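Putative monooxygenase Rv0793 (Mycobacterium tuberculosis, PDB 1Y0H) is a homodimeric putative monooxygenase that might take part in antibiotic biosynthesis or may scavenge reactive oxygen species. Local coordinates at residues V6-R11 with I63-H68; A24-M29 with L53-R58. All coordinates share one frame; numbering follows the deposited sequence. Where two conformers were deposited one is given.

Contact 1 (V6-R11 with I63-H68); sequences VAVIAR and IALDEH. With ACT (acetate ion), chain C.
V6 starts the contact by pointing its CB at the helix segment 63-68, where L65 is its partner: V6 CG2 lies 4.1 Å from L65 CB, and the two side chains run roughly at right angles. Here the backbones are nearest, V6 CA and L65 CA being 7.8 Å apart. The pleat of the strand turns A7 to the reverse side, against F56 of the same chain and Y45 of the second subunit, and brings V8 back to the helix. V8 CG2 faces the forked end of L65, reaching both L65 CD1 and L65 CD2 at 3.9 Å. CB of L65 already points at the strand, and with CG anti to the backbone N (chi1 174°) its fork reaches V8. In this ferredoxin-like fold, helix 62-69 follows on strand 53-59, the neighbour of strand 6-12, and L65 touches Y59 of strand 53-59. One turn after L65, H68 directs its ring at a bound acetate, probably from the crystallisation liquor. H68 NE2 donates to acetate O at 2.7 Å, with an N-H...O angle of 160°, and the acetate carbon lies in the ring plane. E36 OE2 is hydrogen-bonded to H68 ND1, and Y42 OH to the same acetate.

Contact 2 (A24-M29 with L53-R58); sequences ALLDAM and LVLFER
L26 and L55 mark the nearest approach of the two backbones, with 8.7 Å between L26 CA and L55 CA. That spacing leaves room for a layer of side chains between the helix segment 24-29 and the strand segment 53-58, and no hydrogen bond crosses it. Inside the helix segment, A28 N bonds to A24 O at 3.2 Å.

Side-chain contact depends on L26, which divides its two methyls between alternate residues of the strand. L26 CD1 meets L53 CD1 at 4.2 Å, methyl to methyl, and L26 CD2 meets L55 CD1 at 4.4 Å. With chi2 at -177°, L26 CD1 lies anti to CA; this rotation about CB-CG aims CD1 at L53 and CD2 at L55. L53 and L55 both point at the helix because they are two residues apart on an extended chain; V54, between them, points away and packs on L94 of the second subunit. F12 of the adjoining strand touches both L26 and L55, and Y77 of helix 72-78 covers L26 from the helical layer. This is helix-on-sheet packing of the ferredoxin-like alpha+beta sandwich.

The reverse face of the strand is used differently. F56 stacks on F56 of the second subunit, and F56 CE1 sits over the centre of the R58 guanidinium, 3.5 Å from its plane; R58 forms salt bridges to D43 of the second subunit and to E99 of its own chain. With three buried leucines and no polar bond, the helix-strand contact rests on apolar burial and methyl packing, whereas the reverse face carries the F56 stack and the R58-D43 salt bridge to the second subunit.

Overall arrangement
Both contacts are buried, and both place a helix against the same antiparallel sheet: contact 1 uses strand 6-12, contact 2 its neighbour 53-59. Their centres are 12 Å apart, and the strands are joined by V8 N to E57 O and A10 O to L55 N, each 2.8 Å and probably hydrogen bonds. Along the chain, contact 2 is nested within the loop closed by contact 1. Each is apolar, centred on one helix leucine touching two strand side chains. They differ in burial: contact 1 includes the partly exposed V6, whereas contact 2 joins three buried leucines nearer the chain centre. Acetate lies beside both, bonded to H68 in one and near L55 in the other. Both strands reach the second subunit.

Contact 1 (V6-R11 with I63-H68)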
loop_
_atom_site.group_PDB
_atom_site.type_symbol
_atom_site.label_atom_id
_atom_site.label_comp_id
_atom_site.label_asym_id
_atom_site.label_seq_id
_atom_site.Cartn_x
_atom_site.Cartn_y
_atom_site.Cartn_z
ATOM N N VAL A 6 -9.094 7.113 -5.006
ATOM C CA VAL A 6 -8.053 7.275 -4.011
ATOM C C VAL A 6 -7.731 5.918 -3.435
ATOM O O VAL A 6 -8.527 4.981 -3.558
ATOM C CB VAL A 6 -8.461 8.260 -2.847
ATOM C CG1 VAL A 6 -8.704 9.658 -3.364
ATOM C CG2 VAL A 6 -9.671 7.740 -2.026
ATOM N N ALA A 7 -6.555 5.819 -2.822
ATOM C CA ALA A 7 -6.195 4.639 -2.040
ATOM C C ALA A 7 -5.751 5.056 -0.633
ATOM O O ALA A 7 -5.450 6.210 -0.379
ATOM C CB ALA A 7 -5.103 3.814 -2.747
ATOM N N VAL A 8 -5.712 4.098 0.286
ATOM C CA VAL A 8 -5.259 4.364 1.641
ATOM C C VAL A 8 -4.398 3.191 2.065
ATOM O O VAL A 8 -4.735 2.029 1.789
ATOM C CB VAL A 8 -6.449 4.477 2.641
ATOM C CG1 VAL A 8 -5.959 4.786 4.056
ATOM C CG2 VAL A 8 -7.444 5.532 2.186
ATOM N N ILE A 9 -3.266 3.501 2.690
ATOM C CA ILE A 9 -2.488 2.482 3.387
ATOM C C ILE A 9 -2.644 2.776 4.866
ATOM O O ILE A 9 -2.429 3.902 5.303
ATOM C CB ILE A 9 -0.987 2.530 3.014
ATOM C CG1 ILE A 9 -0.797 2.216 1.541
ATOM C CG2 ILE A 9 -0.164 1.530 3.880
ATOM C CD1 ILE A 9 0.624 2.531 1.019
ATOM N N ALA A 10 -3.003 1.755 5.637
ATOM C CA ALA A 10 -3.090 1.901 7.091
ATOM C C ALA A 10 -2.217 0.824 7.701
ATOM O O ALA A 10 -2.406 -0.371 7.421
ATOM C CB ALA A 10 -4.523 1.757 7.566
ATOM N N ARG A 11 -1.283 1.253 8.541
ATOM C CA ARG A 11 -0.330 0.343 9.196
ATOM C C ARG A 11 -0.599 0.287 10.687
ATOM O O ARG A 11 -0.735 1.334 11.340
ATOM C CB ARG A 11 1.113 0.798 8.942
ATOM C CG ARG A 11 1.395 1.105 7.488
ATOM C CD ARG A 11 2.879 1.329 7.224
ATOM N NE ARG A 11 3.416 0.172 6.506
ATOM C CZ ARG A 11 3.921 0.199 5.275
ATOM N NH1 ARG A 11 4.341 -0.927 4.732
ATOM N NH2 ARG A 11 4.032 1.334 4.588
ATOM N N ILE A 63 -14.993 11.081 -2.073
ATOM C CA ILE A 63 -16.320 11.091 -1.460
ATOM C C ILE A 63 -16.616 9.723 -0.828
ATOM O O ILE A 63 -17.126 9.655 0.275
ATOM C CB ILE A 63 -17.407 11.461 -2.485
ATOM C CG1 ILE A 63 -17.237 12.933 -2.891
ATOM C CG2 ILE A 63 -18.805 11.223 -1.942
ATOM C CD1 ILE A 63 -17.700 13.213 -4.295
ATOM N N ALA A 64 -16.263 8.656 -1.541
ATOM C CA ALA A 64 -16.467 7.287 -1.054
ATOM C C ALA A 64 -15.653 6.999 0.200
ATOM O O ALA A 64 -16.122 6.290 1.089
ATOM C CB ALA A 64 -16.141 6.262 -2.148
ATOM N N LEU A 65 -14.434 7.535 0.252
ATOM C CA LEU A 65 -13.587 7.413 1.451
ATOM C C LEU A 65 -14.234 8.160 2.613
ATOM O O LEU A 65 -14.211 7.695 3.738
ATOM C CB LEU A 65 -12.175 7.944 1.183
ATOM C CG LEU A 65 -11.236 8.006 2.384
ATOM C CD1 LEU A 65 -11.093 6.604 2.961
ATOM C CD2 LEU A 65 -9.886 8.584 1.977
ATOM N N ASP A 66 -14.801 9.332 2.342
ATOM C CA ASP A 66 -15.484 10.072 3.384
ATOM C C ASP A 66 -16.683 9.290 3.898
ATOM O O ASP A 66 -16.914 9.230 5.104
ATOM C CB ASP A 66 -15.879 11.456 2.872
ATOM C CG ASP A 66 -14.666 12.312 2.554
ATOM O OD1 ASP A 66 -13.572 12.005 3.076
ATOM O OD2 ASP A 66 -14.791 13.292 1.776
ATOM N N GLU A 67 -17.423 8.660 2.989
ATOM C CA GLU A 67 -18.556 7.806 3.395
ATOM C C GLU A 67 -18.082 6.653 4.285
ATOM O O GLU A 67 -18.722 6.323 5.288
ATOM C CB GLU A 67 -19.308 7.284 2.166
ATOM C CG GLU A 67 -19.935 8.356 1.283
ATOM C CD GLU A 67 -21.280 8.874 1.789
ATOM O OE1 GLU A 67 -21.968 9.564 1.006
ATOM O OE2 GLU A 67 -21.660 8.596 2.951
ATOM N N HIS A 68 -16.941 6.066 3.936
ATOM C CA HIS A 68 -16.373 4.956 4.702
ATOM C C HIS A 68 -16.072 5.399 6.131
ATOM O O HIS A 68 -16.374 4.694 7.091
ATOM C CB HIS A 68 -15.099 4.465 4.007
ATOM C CG HIS A 68 -14.313 3.472 4.806
ATOM N ND1 HIS A 68 -14.815 2.240 5.164
ATOM C CD2 HIS A 68 -13.055 3.527 5.304
ATOM C CE1 HIS A 68 -13.898 1.576 5.849
ATOM N NE2 HIS A 68 -12.821 2.335 5.947
HETATM C C ACT C . -9.769 1.359 7.945
HETATM O O ACT C . -10.746 1.074 7.223
HETATM O OXT ACT C . -9.028 2.300 7.562
HETATM C CH3 ACT C . -9.503 0.596 9.204
#

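Contact 2 (A24-M29 with L53-R58)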
loop_
_atom_site.group_PDB
_atom_site.type_symbol
_atom_site.label_atom_id
_atom_site.label_comp_id
_atom_site.label_asym_id
_atom_site.label_seq_id
_atom_site.Cartn_x
_atom_site.Cartn_y
_atom_site.Cartn_z
ATOM N N ALA A 24 -8.909 -9.656 14.836
ATOM C CA ALA A 24 -10.373 -9.784 14.911
ATOM C C ALA A 24 -11.096 -8.469 14.622
ATOM O O ALA A 24 -12.121 -8.451 13.936
ATOM C CB ALA A 24 -10.777 -10.326 16.257
ATOM N N LEU A 25 -10.547 -7.374 15.147
ATOM C CA LEU A 25 -11.098 -6.040 14.923
ATOM C C LEU A 25 -11.051 -5.675 13.443
ATOM O O LEU A 25 -12.037 -5.184 12.872
ATOM C CB LEU A 25 -10.341 -5.006 15.757
ATOM C CG LEU A 25 -10.978 -3.622 15.789
ATOM C CD1 LEU A 25 -12.223 -3.621 16.670
ATOM C CD2 LEU A 25 -9.963 -2.620 16.315
ATOM N N LEU A 26 -9.899 -5.915 12.822
ATOM C CA LEU A 26 -9.753 -5.607 11.407
ATOM C C LEU A 26 -10.566 -6.570 10.539
ATOM O O LEU A 26 -11.166 -6.150 9.553
ATOM C CB LEU A 26 -8.272 -5.572 11.017
ATOM C CG LEU A 26 -7.411 -4.541 11.763
ATOM C CD1 LEU A 26 -5.995 -4.563 11.219
ATOM C CD2 LEU A 26 -7.990 -3.133 11.685
ATOM N N ASP A 27 -10.634 -7.844 10.926
ATOM C CA ASP A 27 -11.436 -8.825 10.190
ATOM C C ASP A 27 -12.878 -8.375 10.040
ATOM O O ASP A 27 -13.475 -8.540 8.972
ATOM C CB ASP A 27 -11.442 -10.191 10.892
ATOM C CG ASP A 27 -10.172 -11.006 10.650
ATOM O OD1 ASP A 27 -9.396 -10.720 9.718
ATOM O OD2 ASP A 27 -9.953 -11.985 11.416
ATOM N N ALA A 28 -13.434 -7.812 11.109
ATOM C CA ALA A 28 -14.839 -7.410 11.143
ATOM C C ALA A 28 -15.148 -6.243 10.204
ATOM O O ALA A 28 -16.306 -5.978 9.898
ATOM C CB ALA A 28 -15.254 -7.070 12.562
ATOM N N MET A 29 -14.103 -5.556 9.761
ATOM C CA MET A 29 -14.244 -4.421 8.844
ATOM C C MET A 29 -14.377 -4.879 7.404
ATOM O O MET A 29 -14.881 -4.142 6.562
ATOM C CB MET A 29 -13.024 -3.512 8.949
ATOM C CG MET A 29 -12.975 -2.683 10.239
ATOM S SD MET A 29 -14.236 -1.391 10.286
ATOM C CE MET A 29 -13.592 -0.243 9.070
ATOM N N LEU A 53 0.412 -5.173 10.910
ATOM C CA LEU A 53 -0.661 -5.543 10.014
ATOM C C LEU A 53 -0.916 -4.327 9.124
ATOM O O LEU A 53 -0.776 -3.185 9.564
ATOM C CB LEU A 53 -1.921 -5.960 10.783
ATOM C CG LEU A 53 -1.807 -7.164 11.733
ATOM C CD1 LEU A 53 -3.196 -7.572 12.180
ATOM C CD2 LEU A 53 -1.090 -8.342 11.065
ATOM N N VAL A 54 -1.232 -4.575 7.860
ATOM C CA VAL A 54 -1.357 -3.488 6.888
ATOM C C VAL A 54 -2.634 -3.673 6.089
ATOM O O VAL A 54 -2.893 -4.776 5.589
ATOM C CB VAL A 54 -0.144 -3.462 5.930
ATOM C CG1 VAL A 54 -0.301 -2.351 4.881
ATOM C CG2 VAL A 54 1.177 -3.306 6.732
ATOM N N LEU A 55 -3.433 -2.609 6.006
ATOM C CA LEU A 55 -4.584 -2.586 5.094
ATOM C C LEU A 55 -4.211 -1.779 3.881
ATOM O O LEU A 55 -3.641 -0.693 4.005
ATOM C CB LEU A 55 -5.825 -1.951 5.751
ATOM C CG LEU A 55 -6.621 -2.838 6.704
ATOM C CD1 LEU A 55 -7.541 -1.930 7.503
ATOM C CD2 LEU A 55 -7.437 -3.905 5.965
ATOM N N PHE A 56 -4.505 -2.324 2.703
ATOM C CA PHE A 56 -4.489 -1.514 1.498
ATOM C C PHE A 56 -5.927 -1.376 1.021
ATOM O O PHE A 56 -6.608 -2.370 0.805
ATOM C CB PHE A 56 -3.600 -2.119 0.408
ATOM C CG PHE A 56 -3.311 -1.159 -0.703
ATOM C CD1 PHE A 56 -3.980 -1.249 -1.914
ATOM C CD2 PHE A 56 -2.391 -0.145 -0.523
ATOM C CE1 PHE A 56 -3.720 -0.334 -2.944
ATOM C CE2 PHE A 56 -2.124 0.778 -1.547
ATOM C CZ PHE A 56 -2.804 0.678 -2.754
ATOM N N GLU A 57 -6.368 -0.133 0.856
ATOM C CA GLU A 57 -7.760 0.180 0.543
ATOM C C GLU A 57 -7.817 1.043 -0.703
ATOM O O GLU A 57 -6.992 1.932 -0.884
ATOM C CB GLU A 57 -8.386 0.973 1.692
ATOM C CG GLU A 57 -8.010 0.468 3.065
ATOM C CD GLU A 57 -8.438 1.381 4.196
ATOM O OE1 GLU A 57 -9.376 2.214 4.023
ATOM O OE2 GLU A 57 -7.829 1.240 5.283
ATOM N N ARG A 58 -8.791 0.760 -1.564
ATOM C CA ARG A 58 -9.009 1.561 -2.764
ATOM C C ARG A 58 -10.476 1.945 -2.846
ATOM O O ARG A 58 -11.343 1.085 -2.722
ATOM C CB ARG A 58 -8.656 0.747 -4.011
ATOM C CG ARG A 58 -7.187 0.472 -4.254
ATOM C CD ARG A 58 -7.111 -0.346 -5.551
ATOM N NE ARG A 58 -5.761 -0.715 -5.962
ATOM C CZ ARG A 58 -5.204 -1.899 -5.733
ATOM N NH1 ARG A 58 -3.971 -2.135 -6.155
ATOM N NH2 ARG A 58 -5.871 -2.841 -5.075
#